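Local coordinates for protein ULam111 (Flavobacterium sp., PDB 5WUT) that probably hydrolyses internal beta-1,3-glycosidic bonds of the algal glucan laminarin, as a beta-jelly-roll enzyme of glycoside hydrolase family 16, at residues 24-29 and 71-76; 42-47 and 203-208; 131-136 and 148-153; 120-125 and 161-166. All blocks are in the same frame, centred on the assembly; numbering follows the deposited sequence.

Contact 1 (24-29 and 71-76); sequences NFELGD and RITTQG
Asn-24 lies across Thr-73, and its side chain reaches over to Gln-75. Its CB is 3.7 Å from Thr-73 OG1. With CG anti to the carbonyl carbon (chi1 -49°), CG stays beside the same oxygen. At the tip, ND2 gives one proton to Gln-75 O at 2.9 Å, on a lone pair of that carbonyl. The second ND2 proton goes to Thr-73 OG1 at 3.1 Å. Both acceptors lie close to the amide plane. OD1 bonds to Lys-77 NZ. Thr-73 OG1 also accepts from Gln-75 N, which makes an ST turn. An alanine at Asn-24 would remove the amide and probably leave Gln-75 O, Thr-73 OG1 and Lys-77 NZ each without this partner. In the jelly roll, 24-25 and 71-73 are antiparallel strands. Asn-24 and Thr-73 form the hydrogen-bonded pair. Phe-25 and Ile-72 form the non-hydrogen-bonded pair, on the other face, where Phe-25 CD1 meets Ile-72 CG2 at 3.6 Å. Glu-26 stretches out to a salt bridge, OE2 to Arg-71 NE at 2.8 Å, on the anti side of the carboxylate. Its OE1 accepts from a water that in turn accepts from Thr-73 OG1.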
loop_
_atom_site.group_PDB
_atom_site.type_symbol
_atom_site.label_atom_id
_atom_site.label_comp_id
_atom_site.label_asym_id
_atom_site.label_seq_id
_atom_site.Cartn_x
_atom_site.Cartn_y
_atom_site.Cartn_z
ATOM N N ASN A 24 28.437 -12.920 -1.993
ATOM C CA ASN A 24 29.652 -12.572 -1.263
ATOM C C ASN A 24 29.295 -12.240 0.162
ATOM O O ASN A 24 28.180 -11.767 0.430
ATOM C CB ASN A 24 30.335 -11.350 -1.858
ATOM C CG ASN A 24 30.502 -11.444 -3.338
ATOM O OD1 ASN A 24 31.282 -12.243 -3.831
ATOM N ND2 ASN A 24 29.759 -10.621 -4.071
ATOM N N PHE A 25 30.240 -12.441 1.076
ATOM C CA PHE A 25 30.131 -11.814 2.392
ATOM C C PHE A 25 30.906 -10.508 2.413
ATOM O O PHE A 25 32.032 -10.425 1.907
ATOM C CB PHE A 25 30.666 -12.722 3.506
ATOM C CG PHE A 25 29.859 -13.954 3.722
ATOM C CD1 PHE A 25 28.767 -13.948 4.581
ATOM C CD2 PHE A 25 30.191 -15.130 3.071
ATOM C CE1 PHE A 25 28.025 -15.087 4.788
ATOM C CE2 PHE A 25 29.449 -16.280 3.278
ATOM C CZ PHE A 25 28.367 -16.262 4.131
ATOM N N GLU A 26 30.322 -9.487 3.025
ATOM C CA GLU A 26 31.114 -8.330 3.410
ATOM C C GLU A 26 31.302 -8.455 4.919
ATOM O O GLU A 26 30.361 -8.776 5.648
ATOM C CB GLU A 26 30.430 -7.026 2.965
ATOM C CG GLU A 26 30.441 -6.911 1.425
ATOM C CD GLU A 26 30.033 -5.554 0.872
ATOM O OE1 GLU A 26 30.222 -5.322 -0.347
ATOM O OE2 GLU A 26 29.508 -4.725 1.634
ATOM N N LEU A 27 32.544 -8.316 5.379
ATOM C CA LEU A 27 32.878 -8.723 6.746
ATOM C C LEU A 27 33.649 -7.662 7.509
ATOM O O LEU A 27 34.440 -6.917 6.927
ATOM C CB LEU A 27 33.711 -10.016 6.722
ATOM C CG LEU A 27 33.049 -11.209 6.032
ATOM C CD1 LEU A 27 34.095 -12.292 5.733
ATOM C CD2 LEU A 27 31.956 -11.767 6.878
ATOM N N GLY A 28 33.451 -7.662 8.822
ATOM C CA GLY A 28 34.230 -6.836 9.731
ATOM C C GLY A 28 33.629 -5.480 10.045
ATOM O O GLY A 28 32.404 -5.319 10.071
ATOM N N ASP A 29 34.505 -4.508 10.289
ATOM C CA ASP A 29 34.085 -3.199 10.760
ATOM C C ASP A 29 33.936 -2.136 9.667
ATOM O O ASP A 29 33.501 -1.005 9.944
ATOM C CB ASP A 29 35.090 -2.706 11.825
ATOM C CG ASP A 29 36.528 -2.620 11.307
ATOM O OD1 ASP A 29 36.762 -2.700 10.085
ATOM O OD2 ASP A 29 37.443 -2.461 12.149
ATOM N N ARG A 71 26.059 -9.260 6.396
ATOM C CA ARG A 71 25.904 -8.425 5.211
ATOM C C ARG A 71 26.410 -9.202 4.000
ATOM O O ARG A 71 27.589 -9.566 3.935
ATOM C CB ARG A 71 26.679 -7.112 5.377
ATOM C CG ARG A 71 26.643 -6.196 4.144
ATOM C CD ARG A 71 27.176 -4.820 4.518
ATOM N NE ARG A 71 27.441 -4.005 3.338
ATOM C CZ ARG A 71 27.306 -2.679 3.307
ATOM N NH1 ARG A 71 26.899 -2.026 4.385
ATOM N NH2 ARG A 71 27.576 -2.012 2.196
ATOM N N ILE A 72 25.519 -9.461 3.047
ATOM C CA ILE A 72 25.876 -10.241 1.869
ATOM C C ILE A 72 25.469 -9.491 0.613
ATOM O O ILE A 72 24.510 -8.716 0.636
ATOM C CB ILE A 72 25.224 -11.636 1.896
ATOM C CG1 ILE A 72 23.705 -11.551 2.106
ATOM C CG2 ILE A 72 25.834 -12.484 3.015
ATOM C CD1 ILE A 72 23.012 -12.898 1.854
ATOM N N THR A 73 26.217 -9.698 -0.469
ATOM C CA THR A 73 25.919 -9.052 -1.748
ATOM C C THR A 73 26.025 -10.032 -2.894
ATOM O O THR A 73 26.630 -11.096 -2.754
ATOM C CB THR A 73 26.876 -7.906 -2.080
ATOM O OG1 THR A 73 28.101 -8.443 -2.618
ATOM C CG2 THR A 73 27.184 -7.082 -0.854
ATOM N N THR A 74 25.478 -9.661 -4.045
ATOM C CA THR A 74 25.684 -10.473 -5.250
ATOM C C THR A 74 26.649 -9.808 -6.228
ATOM O O THR A 74 26.679 -10.150 -7.403
ATOM C CB THR A 74 24.360 -10.775 -5.981
ATOM O OG1 THR A 74 23.793 -9.561 -6.489
ATOM C CG2 THR A 74 23.379 -11.466 -5.064
ATOM N N GLN A 75 27.459 -8.871 -5.737
ATOM C CA GLN A 75 28.384 -8.127 -6.594
ATOM C C GLN A 75 29.254 -9.043 -7.450
ATOM O O GLN A 75 29.908 -9.936 -6.928
ATOM C CB GLN A 75 29.288 -7.221 -5.757
ATOM C CG GLN A 75 30.154 -6.300 -6.608
ATOM C CD GLN A 75 31.016 -5.371 -5.770
ATOM O OE1 GLN A 75 31.130 -5.533 -4.557
ATOM N NE2 GLN A 75 31.610 -4.374 -6.419
ATOM N N GLY A 76 29.257 -8.796 -8.757
ATOM C CA GLY A 76 30.072 -9.558 -9.692
ATOM C C GLY A 76 29.623 -10.989 -9.920
ATOM O O GLY A 76 30.302 -11.743 -10.616
HETATM O O HOH W 1 28.470 -10.824 6.640
HETATM O O HOH W 2 30.424 -7.075 -2.375
#

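Contact 2 (42-47 and 203-208); sequences QLYTKT and IINMAI
The Tyr-44 ring turns its edge to strand 203-208. Its CE1 lies 3.5 Å from Met-206 O, which sits near the ring plane. One face of the ring carries Gln-42 CG of its own strand, 3.6 Å above the plane and offset toward the rim. The Asn-205 amide stands nearly upright to the ring, with the planes 85° apart. Its ND2 donates to Tyr-44 OH at 3.0 Å. This bond is bent, and the hydroxyl lies well out of the amide plane. Asn-205 OD1 accepts from Trp-102 NE1, so both ends of the amide are held and its rotation is fixed. The Tyr-44 hydroxyl also rests on Ala-207, with Tyr-44 OH 3.6 Å from Ala-207 CB.

Gln-42 makes the second link. Its chain bends at CB-CG (chi2 -71°), which places CD near Ala-207 and Ile-208. Gln-42 OE1 accepts from Ile-208 N at 2.9 Å. The donor stands above the carbonyl plane. NE2 bonds to Glu-40 OE1, which fixes the flip of this amide too. Gln-42 CB touches Ile-208 CD1.

The two strands run roughly antiparallel, their axes 7.4 Å apart at the closest. No backbone-to-backbone bond joins the two segments. Side chains bridge them instead, and each strand pairs separately with strand 66-80. All the touching residues are buried. With Trp-102 meeting both Asn-205 and Asp-120, this fits the concave sheet of the family 16 jelly roll, whose polar and aromatic side chains line the substrate cleft in relatives.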
loop_
_atom_site.group_PDB
_atom_site.type_symbol
_atom_site.label_atom_id
_atom_site.label_comp_id
_atom_site.label_asym_id
_atom_site.label_seq_id
_atom_site.Cartn_x
_atom_site.Cartn_y
_atom_site.Cartn_z
ATOM N N GLN A 42 28.005 -2.870 14.540
ATOM C CA GLN A 42 28.249 -4.294 14.301
ATOM C C GLN A 42 29.521 -4.621 13.536
ATOM O O GLN A 42 29.982 -3.851 12.693
ATOM C CB GLN A 42 27.056 -4.911 13.555
ATOM C CG GLN A 42 27.039 -4.631 12.048
ATOM C CD GLN A 42 26.720 -3.191 11.708
ATOM O OE1 GLN A 42 26.043 -2.502 12.473
ATOM N NE2 GLN A 42 27.196 -2.728 10.554
ATOM N N LEU A 43 30.087 -5.783 13.866
ATOM C CA LEU A 43 31.006 -6.460 12.973
ATOM C C LEU A 43 30.186 -7.449 12.176
ATOM O O LEU A 43 29.365 -8.181 12.733
ATOM C CB LEU A 43 32.118 -7.201 13.717
ATOM C CG LEU A 43 33.062 -6.400 14.592
ATOM C CD1 LEU A 43 34.173 -7.329 15.075
ATOM C CD2 LEU A 43 33.625 -5.238 13.813
ATOM N N TYR A 44 30.398 -7.466 10.870
ATOM C CA TYR A 44 29.711 -8.431 10.036
ATOM C C TYR A 44 30.533 -9.715 9.981
ATOM O O TYR A 44 31.769 -9.670 9.922
ATOM C CB TYR A 44 29.476 -7.854 8.653
ATOM C CG TYR A 44 28.368 -6.829 8.582
ATOM C CD1 TYR A 44 27.099 -7.129 9.043
ATOM C CD2 TYR A 44 28.588 -5.578 8.023
ATOM C CE1 TYR A 44 26.069 -6.211 8.953
ATOM C CE2 TYR A 44 27.560 -4.650 7.934
ATOM C CZ TYR A 44 26.309 -4.979 8.395
ATOM O OH TYR A 44 25.274 -4.065 8.304
ATOM N N THR A 45 29.843 -10.852 10.033
ATOM C CA THR A 45 30.506 -12.149 10.133
ATOM C C THR A 45 29.940 -13.147 9.144
ATOM O O THR A 45 28.970 -12.846 8.447
ATOM C CB THR A 45 30.341 -12.764 11.520
ATOM O OG1 THR A 45 29.017 -13.285 11.641
ATOM C CG2 THR A 45 30.606 -11.737 12.628
ATOM N N LYS A 46 30.518 -14.348 9.123
ATOM C CA LYS A 46 29.967 -15.468 8.353
ATOM C C LYS A 46 29.256 -16.440 9.282
ATOM O O LYS A 46 28.820 -17.527 8.867
ATOM C CB LYS A 46 31.068 -16.214 7.580
ATOM C CG LYS A 46 31.743 -15.419 6.487
ATOM C CD LYS A 46 32.610 -16.329 5.626
ATOM C CE LYS A 46 33.986 -16.551 6.213
ATOM N NZ LYS A 46 34.831 -17.261 5.209
ATOM N N THR A 47 29.143 -16.053 10.546
ATOM C CA THR A 47 28.584 -16.936 11.564
ATOM C C THR A 47 27.326 -16.379 12.234
ATOM O O THR A 47 26.919 -16.847 13.303
ATOM C CB THR A 47 29.644 -17.247 12.645
ATOM O OG1 THR A 47 30.228 -16.020 13.097
ATOM C CG2 THR A 47 30.739 -18.129 12.070
ATOM N N ILE A 203 22.122 -6.322 -2.140
ATOM C CA ILE A 203 22.701 -6.392 -0.793
ATOM C C ILE A 203 21.586 -6.730 0.183
ATOM O O ILE A 203 20.493 -6.161 0.093
ATOM C CB ILE A 203 23.369 -5.064 -0.361
ATOM C CG1 ILE A 203 24.388 -4.580 -1.404
ATOM C CG2 ILE A 203 24.022 -5.226 1.019
ATOM C CD1 ILE A 203 23.771 -3.623 -2.456
ATOM N N ILE A 204 21.843 -7.676 1.087
ATOM C CA ILE A 204 20.975 -7.919 2.244
ATOM C C ILE A 204 21.817 -7.710 3.488
ATOM O O ILE A 204 22.908 -8.274 3.598
ATOM C CB ILE A 204 20.382 -9.340 2.247
ATOM C CG1 ILE A 204 19.533 -9.567 1.007
ATOM C CG2 ILE A 204 19.532 -9.572 3.495
ATOM C CD1 ILE A 204 19.041 -11.025 0.858
ATOM N N ASN A 205 21.345 -6.911 4.436
ATOM C CA ASN A 205 22.132 -6.755 5.658
ATOM C C ASN A 205 21.259 -6.355 6.827
ATOM O O ASN A 205 20.102 -5.979 6.662
ATOM C CB ASN A 205 23.251 -5.718 5.472
ATOM C CG ASN A 205 22.740 -4.300 5.493
ATOM O OD1 ASN A 205 22.241 -3.800 4.481
ATOM N ND2 ASN A 205 22.836 -3.641 6.654
ATOM N N MET A 206 21.819 -6.432 8.024
ATOM C CA MET A 206 21.132 -5.869 9.179
ATOM C C MET A 206 22.146 -5.131 10.040
ATOM O O MET A 206 23.047 -5.737 10.638
ATOM C CB MET A 206 20.390 -6.948 9.971
ATOM C CG MET A 206 19.795 -6.426 11.283
ATOM S SD MET A 206 18.555 -7.477 12.074
ATOM C CE MET A 206 19.308 -9.096 11.921
ATOM N N ALA A 207 22.045 -3.808 10.040
ATOM C CA ALA A 207 22.934 -2.970 10.835
ATOM C C ALA A 207 22.366 -2.681 12.241
ATOM O O ALA A 207 21.186 -2.896 12.523
ATOM C CB ALA A 207 23.221 -1.676 10.106
ATOM N N ILE A 208 23.244 -2.226 13.129
ATOM C CA ILE A 208 22.894 -1.919 14.506
ATOM C C ILE A 208 23.397 -0.531 14.871
ATOM O O ILE A 208 24.588 -0.253 14.741
ATOM C CB ILE A 208 23.508 -2.942 15.480
ATOM C CG1 ILE A 208 22.919 -4.325 15.201
ATOM C CG2 ILE A 208 23.284 -2.490 16.942
ATOM C CD1 ILE A 208 23.693 -5.471 15.856
#

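Contact 3 (131-136 and 148-153); sequences MVFTSL and TKRTRI
Lys-149 O accepts two hydrogen bonds, from Thr-134 N at 3.1 Å and from a water at 2.8 Å. The CA of Phe-133 adds a weaker C-H contact. The same water bonds to Thr-134 OG1 and to Thr-151 OG1, the latter at 2.6 Å. It ties the two threonine hydroxyls of that face to a backbone carbonyl.

Strands 131-136 and 148-152 are antiparallel neighbours of a beta hairpin. Val-132 with Thr-151 and Thr-134 with Lys-149 are the hydrogen-bonded pairs. On the other face Ser-135 OG and Thr-148 OG1 share a hydrogen bond of 2.8 Å, and either could be the donor.

On that face too, Phe-133 and Arg-150 run alongside each other from neighbouring strands. The ring sets its edge over one face of the guanidinium, with the planes 76° apart. Phe-133 CE2 stands 3.3 Å above the Arg-150 guanidinium plane, and Phe-133 CZ is 3.2 Å from Arg-150 NH1. Arg-150 bends at CG-CD (chi3 -49°), which places NE near Phe-133 CE2, and NH1 also forms a salt bridge with Glu-128. An alanine at Phe-133 would take the ring edge from one face of the Arg-150 guanidinium and probably leave that group freer to turn. Met-131 lays SD and CE on Arg-152, and Met-131 CE is 3.7 Å from Arg-152 CG.

Arg-152 pairs with Asp-154 and packs on Phe-175 of the second subunit. The chemistry thus differs between the faces. On one, water joins two threonine hydroxyls and a carbonyl beside Val-132. On the other, a direct hydroxyl bond is followed by Phe-133 and Met-131 against arginines whose charges are paired outside the two segments.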
loop_
_atom_site.group_PDB
_atom_site.type_symbol
_atom_site.label_atom_id
_atom_site.label_comp_id
_atom_site.label_asym_id
_atom_site.label_seq_id
_atom_site.Cartn_x
_atom_site.Cartn_y
_atom_site.Cartn_z
ATOM N N MET A 131 6.699 1.985 10.009
ATOM C CA MET A 131 7.139 2.808 8.881
ATOM C C MET A 131 8.160 2.046 8.052
ATOM O O MET A 131 9.000 1.326 8.606
ATOM C CB MET A 131 7.787 4.125 9.350
ATOM C CG MET A 131 6.940 5.016 10.232
ATOM S SD MET A 131 5.614 5.809 9.313
ATOM C CE MET A 131 4.417 6.040 10.631
ATOM N N VAL A 132 8.089 2.198 6.733
ATOM C CA VAL A 132 9.188 1.766 5.867
ATOM C C VAL A 132 9.611 2.906 4.960
ATOM O O VAL A 132 8.858 3.858 4.749
ATOM C CB VAL A 132 8.821 0.555 5.011
ATOM C CG1 VAL A 132 8.427 -0.609 5.901
ATOM C CG2 VAL A 132 7.705 0.911 4.037
ATOM N N PHE A 133 10.814 2.795 4.410
ATOM C CA PHE A 133 11.381 3.847 3.574
ATOM C C PHE A 133 11.771 3.251 2.237
ATOM O O PHE A 133 12.236 2.118 2.194
ATOM C CB PHE A 133 12.598 4.479 4.259
ATOM C CG PHE A 133 12.304 5.033 5.628
ATOM C CD1 PHE A 133 12.287 4.206 6.746
ATOM C CD2 PHE A 133 12.049 6.381 5.798
ATOM C CE1 PHE A 133 12.009 4.717 8.007
ATOM C CE2 PHE A 133 11.771 6.894 7.058
ATOM C CZ PHE A 133 11.755 6.058 8.158
ATOM N N THR A 134 11.540 3.993 1.156
ATOM C CA THR A 134 11.975 3.606 -0.187
ATOM C C THR A 134 12.702 4.802 -0.764
ATOM O O THR A 134 12.164 5.909 -0.733
ATOM C CB THR A 134 10.800 3.209 -1.087
ATOM O OG1 THR A 134 9.832 4.266 -1.094
ATOM C CG2 THR A 134 10.147 1.945 -0.569
ATOM N N SER A 135 13.927 4.592 -1.254
ATOM C CA SER A 135 14.826 5.703 -1.571
ATOM C C SER A 135 15.773 5.412 -2.713
ATOM O O SER A 135 16.027 4.251 -3.060
ATOM C CB SER A 135 15.682 6.085 -0.359
ATOM O OG SER A 135 14.953 6.056 0.854
ATOM N N LEU A 136 16.332 6.496 -3.240
ATOM C CA LEU A 136 17.434 6.469 -4.210
ATOM C C LEU A 136 18.577 7.320 -3.678
ATOM O O LEU A 136 18.334 8.337 -3.051
ATOM C CB LEU A 136 17.016 7.013 -5.576
ATOM C CG LEU A 136 16.000 6.248 -6.424
ATOM C CD1 LEU A 136 16.257 4.750 -6.503
ATOM C CD2 LEU A 136 14.613 6.540 -5.923
ATOM N N THR A 148 13.114 10.086 -1.626
ATOM C CA THR A 148 12.753 9.130 -0.608
ATOM C C THR A 148 11.285 9.302 -0.256
ATOM O O THR A 148 10.682 10.353 -0.490
ATOM C CB THR A 148 13.636 9.284 0.660
ATOM O OG1 THR A 148 13.384 8.207 1.562
ATOM C CG2 THR A 148 13.407 10.624 1.379
ATOM N N LYS A 149 10.700 8.235 0.257
ATOM C CA LYS A 149 9.322 8.269 0.709
ATOM C C LYS A 149 9.195 7.434 1.966
ATOM O O LYS A 149 9.680 6.313 2.009
ATOM C CB LYS A 149 8.381 7.740 -0.371
ATOM C CG LYS A 149 6.907 7.715 0.033
ATOM C CD LYS A 149 6.283 9.095 -0.046
ATOM C CE LYS A 149 4.759 9.005 -0.100
ATOM N NZ LYS A 149 4.180 8.698 1.244
ATOM N N ARG A 150 8.545 7.984 2.986
ATOM C CA ARG A 150 8.212 7.256 4.197
ATOM C C ARG A 150 6.762 6.789 4.094
ATOM O O ARG A 150 5.847 7.596 3.886
ATOM C CB ARG A 150 8.400 8.152 5.426
ATOM C CG ARG A 150 8.031 7.535 6.766
ATOM C CD ARG A 150 7.852 8.648 7.797
ATOM N NE ARG A 150 8.988 9.569 7.777
ATOM C CZ ARG A 150 10.061 9.471 8.554
ATOM N NH1 ARG A 150 10.164 8.484 9.430
ATOM N NH2 ARG A 150 11.036 10.367 8.450
ATOM N N THR A 151 6.554 5.486 4.231
ATOM C CA THR A 151 5.224 4.907 4.108
ATOM C C THR A 151 4.794 4.277 5.416
ATOM O O THR A 151 5.484 3.425 5.967
ATOM C CB THR A 151 5.167 3.854 2.980
ATOM O OG1 THR A 151 5.551 4.467 1.745
ATOM C CG2 THR A 151 3.760 3.286 2.832
ATOM N N ARG A 152 3.651 4.713 5.916
ATOM C CA ARG A 152 3.096 4.148 7.132
ATOM C C ARG A 152 2.354 2.847 6.882
ATOM O O ARG A 152 1.463 2.777 6.038
ATOM C CB ARG A 152 2.156 5.141 7.806
ATOM C CG ARG A 152 1.446 4.529 8.983
ATOM C CD ARG A 152 0.554 5.528 9.701
ATOM N NE ARG A 152 -0.382 4.840 10.583
ATOM C CZ ARG A 152 -1.408 5.435 11.185
ATOM N NH1 ARG A 152 -1.618 6.732 11.002
ATOM N NH2 ARG A 152 -2.222 4.733 11.964
ATOM N N ILE A 153 2.713 1.819 7.644
ATOM C CA ILE A 153 2.099 0.503 7.539
ATOM C C ILE A 153 2.073 -0.097 8.937
ATOM O O ILE A 153 3.091 -0.604 9.415
ATOM C CB ILE A 153 2.880 -0.441 6.565
ATOM C CG1 ILE A 153 3.148 0.251 5.223
ATOM C CG2 ILE A 153 2.152 -1.763 6.402
ATOM C CD1 ILE A 153 3.914 -0.583 4.190
HETATM O O HOH W 3 8.104 4.181 1.266
#

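Contact 4 (120-125 and 161-166); sequences DILEYV and HLYAID
Leu-122 sets its CG over the middle of the Tyr-163 ring. Leu-122 CG is 3.7 Å from the Tyr-163 ring centroid and 4° off the ring normal, a CH-pi contact of almost ideal alignment. Leu-122 CD1 reaches on to the Tyr-163 rim atoms CD1 and CE1, 3.6 Å from each, and Leu-122 CB lies by Tyr-163 CG and CD2. CG is anti to the backbone N of Leu-122 (chi1 -179°), which carries it out over the ring. Next to it, Ile-121 lays CG2 against the Tyr-163 backbone and CB. Ile-121 CG1 touches Ile-165 CG2 at 3.8 Å, and these two side chains cross at about a right angle. Opposite Phe-101 of strand 97-105 the chain fits a classic beta bulge, with Ile-121 and Leu-122 across from that one residue. That is why two successive side chains turn toward strand 161-166. The sequence from Glu-118 through Asp-120 to Glu-123 fits the bulged ExDxxE signature of family 16, whose two glutamates are the nucleophile and the acid-base in relatives. Asp-120 and Glu-123 turn away from strand 161-166, while the apolar pair enters the jelly-roll core. No direct hydrogen bond joins the segments. A water donates to Ile-121 O at 3.0 Å and to Ala-164 O at 3.1 Å.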
loop_
_atom_site.group_PDB
_atom_site.type_symbol
_atom_site.label_atom_id
_atom_site.label_comp_id
_atom_site.label_asym_id
_atom_site.label_seq_id
_atom_site.Cartn_x
_atom_site.Cartn_y
_atom_site.Cartn_z
ATOM N N ASP A 120 17.086 1.636 -2.614
ATOM C CA ASP A 120 16.719 1.122 -1.303
ATOM C C ASP A 120 15.296 0.594 -1.343
ATOM O O ASP A 120 14.329 1.371 -1.404
ATOM C CB ASP A 120 16.835 2.204 -0.231
ATOM C CG ASP A 120 18.243 2.699 -0.055
ATOM O OD1 ASP A 120 19.178 1.932 -0.319
ATOM O OD2 ASP A 120 18.408 3.848 0.391
ATOM N N ILE A 121 15.167 -0.725 -1.270
ATOM C CA ILE A 121 13.891 -1.385 -1.537
ATOM C C ILE A 121 13.144 -1.780 -0.255
ATOM O O ILE A 121 11.963 -1.465 -0.096
ATOM C CB ILE A 121 14.119 -2.632 -2.420
ATOM C CG1 ILE A 121 14.870 -2.236 -3.700
ATOM C CG2 ILE A 121 12.780 -3.310 -2.730
ATOM C CD1 ILE A 121 15.301 -3.442 -4.567
ATOM N N LEU A 122 13.827 -2.504 0.639
ATOM C CA LEU A 122 13.327 -2.762 1.984
ATOM C C LEU A 122 14.195 -1.944 2.918
ATOM O O LEU A 122 15.395 -2.159 2.979
ATOM C CB LEU A 122 13.392 -4.262 2.337
ATOM C CG LEU A 122 12.893 -4.768 3.708
ATOM C CD1 LEU A 122 12.811 -6.276 3.635
ATOM C CD2 LEU A 122 13.732 -4.362 4.930
ATOM N N GLU A 123 13.594 -0.987 3.620
ATOM C CA GLU A 123 14.319 -0.201 4.620
ATOM C C GLU A 123 13.415 0.024 5.814
ATOM O O GLU A 123 12.309 0.556 5.676
ATOM C CB GLU A 123 14.759 1.148 4.077
ATOM C CG GLU A 123 15.606 1.090 2.845
ATOM C CD GLU A 123 17.030 0.661 3.125
ATOM O OE1 GLU A 123 17.477 0.728 4.295
ATOM O OE2 GLU A 123 17.706 0.257 2.154
ATOM N N TYR A 124 13.890 -0.365 6.988
ATOM C CA TYR A 124 13.119 -0.251 8.218
ATOM C C TYR A 124 14.074 0.061 9.337
ATOM O O TYR A 124 15.150 -0.526 9.398
ATOM C CB TYR A 124 12.364 -1.547 8.493
ATOM C CG TYR A 124 11.654 -1.661 9.819
ATOM C CD1 TYR A 124 12.221 -2.389 10.859
ATOM C CD2 TYR A 124 10.388 -1.105 10.018
ATOM C CE1 TYR A 124 11.558 -2.528 12.077
ATOM C CE2 TYR A 124 9.724 -1.246 11.216
ATOM C CZ TYR A 124 10.317 -1.958 12.244
ATOM O OH TYR A 124 9.662 -2.099 13.440
ATOM N N VAL A 125 13.720 1.011 10.191
ATOM C CA VAL A 125 14.516 1.218 11.396
ATOM C C VAL A 125 13.606 0.968 12.573
ATOM O O VAL A 125 12.538 1.573 12.687
ATOM C CB VAL A 125 15.171 2.615 11.452
ATOM C CG1 VAL A 125 16.256 2.713 10.399
ATOM C CG2 VAL A 125 14.146 3.733 11.266
ATOM N N HIS A 161 6.088 -9.658 4.460
ATOM C CA HIS A 161 5.558 -8.704 3.494
ATOM C C HIS A 161 6.407 -8.710 2.241
ATOM O O HIS A 161 7.528 -9.224 2.233
ATOM C CB HIS A 161 5.509 -7.301 4.087
ATOM C CG HIS A 161 4.578 -7.186 5.248
ATOM N ND1 HIS A 161 3.304 -6.665 5.133
ATOM C CD2 HIS A 161 4.719 -7.553 6.544
ATOM C CE1 HIS A 161 2.708 -6.709 6.309
ATOM N NE2 HIS A 161 3.544 -7.242 7.185
ATOM N N LEU A 162 5.861 -8.121 1.182
ATOM C CA LEU A 162 6.540 -8.036 -0.107
ATOM C C LEU A 162 7.088 -6.636 -0.333
ATOM O O LEU A 162 6.394 -5.632 -0.092
ATOM C CB LEU A 162 5.583 -8.405 -1.243
ATOM C CG LEU A 162 4.888 -9.760 -1.152
ATOM C CD1 LEU A 162 3.988 -9.909 -2.369
ATOM C CD2 LEU A 162 5.881 -10.896 -1.077
ATOM N N TYR A 163 8.336 -6.580 -0.789
ATOM C CA TYR A 163 9.018 -5.331 -1.092
ATOM C C TYR A 163 9.534 -5.429 -2.503
ATOM O O TYR A 163 10.249 -6.372 -2.802
ATOM C CB TYR A 163 10.166 -5.090 -0.105
ATOM C CG TYR A 163 9.755 -5.105 1.347
ATOM C CD1 TYR A 163 9.613 -6.300 2.052
ATOM C CD2 TYR A 163 9.539 -3.914 2.037
ATOM C CE1 TYR A 163 9.237 -6.300 3.393
ATOM C CE2 TYR A 163 9.181 -3.910 3.366
ATOM C CZ TYR A 163 9.030 -5.101 4.046
ATOM O OH TYR A 163 8.664 -5.081 5.392
ATOM N N ALA A 164 9.156 -4.498 -3.381
ATOM C CA ALA A 164 9.512 -4.656 -4.783
ATOM C C ALA A 164 9.770 -3.341 -5.497
ATOM O O ALA A 164 9.367 -2.275 -5.030
ATOM C CB ALA A 164 8.412 -5.429 -5.515
ATOM N N ILE A 165 10.454 -3.430 -6.637
ATOM C CA ILE A 165 10.574 -2.305 -7.556
ATOM C C ILE A 165 10.207 -2.745 -8.963
ATOM O O ILE A 165 10.389 -3.906 -9.324
ATOM C CB ILE A 165 11.992 -1.695 -7.590
ATOM C CG1 ILE A 165 13.049 -2.761 -7.897
ATOM C CG2 ILE A 165 12.297 -1.016 -6.270
ATOM C CD1 ILE A 165 14.444 -2.183 -8.144
ATOM N N ASP A 166 9.668 -1.817 -9.743
ATOM C CA ASP A 166 9.586 -2.001 -11.188
ATOM C C ASP A 166 10.510 -0.960 -11.774
ATOM O O ASP A 166 10.276 0.243 -11.658
ATOM C CB ASP A 166 8.160 -1.862 -11.714
ATOM C CG ASP A 166 8.023 -2.381 -13.150
ATOM O OD1 ASP A 166 8.875 -3.183 -13.577
ATOM O OD2 ASP A 166 7.049 -2.026 -13.829
HETATM O O HOH W 4 10.004 -0.935 -2.258
#

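Overall arrangement
The contacts form two touching pairs. Contacts 1 and 2 have centres 9 Å apart, and backbone bonds probably join them: Gly-28 N to Tyr-44 O and Ile-204 N to Ile-72 O. Contacts 3 and 4 have centres 8 Å apart. They share neighbouring strands, through Asp-120 N to Ser-135 O and Phe-133 N to Glu-123 O. Contacts 1 and 3 lie on opposite sides of the chain's centre, about 24 Å between centres. Contacts 2 and 4 come within about 7 Å at their nearest atoms. Trp-102 touches both, meeting Asn-205 and Asp-120. The probable catalytic residues lie on strand 118-123 of contact 4, on the side turned away from strand 161-166. Contact 3 also reaches the second subunit.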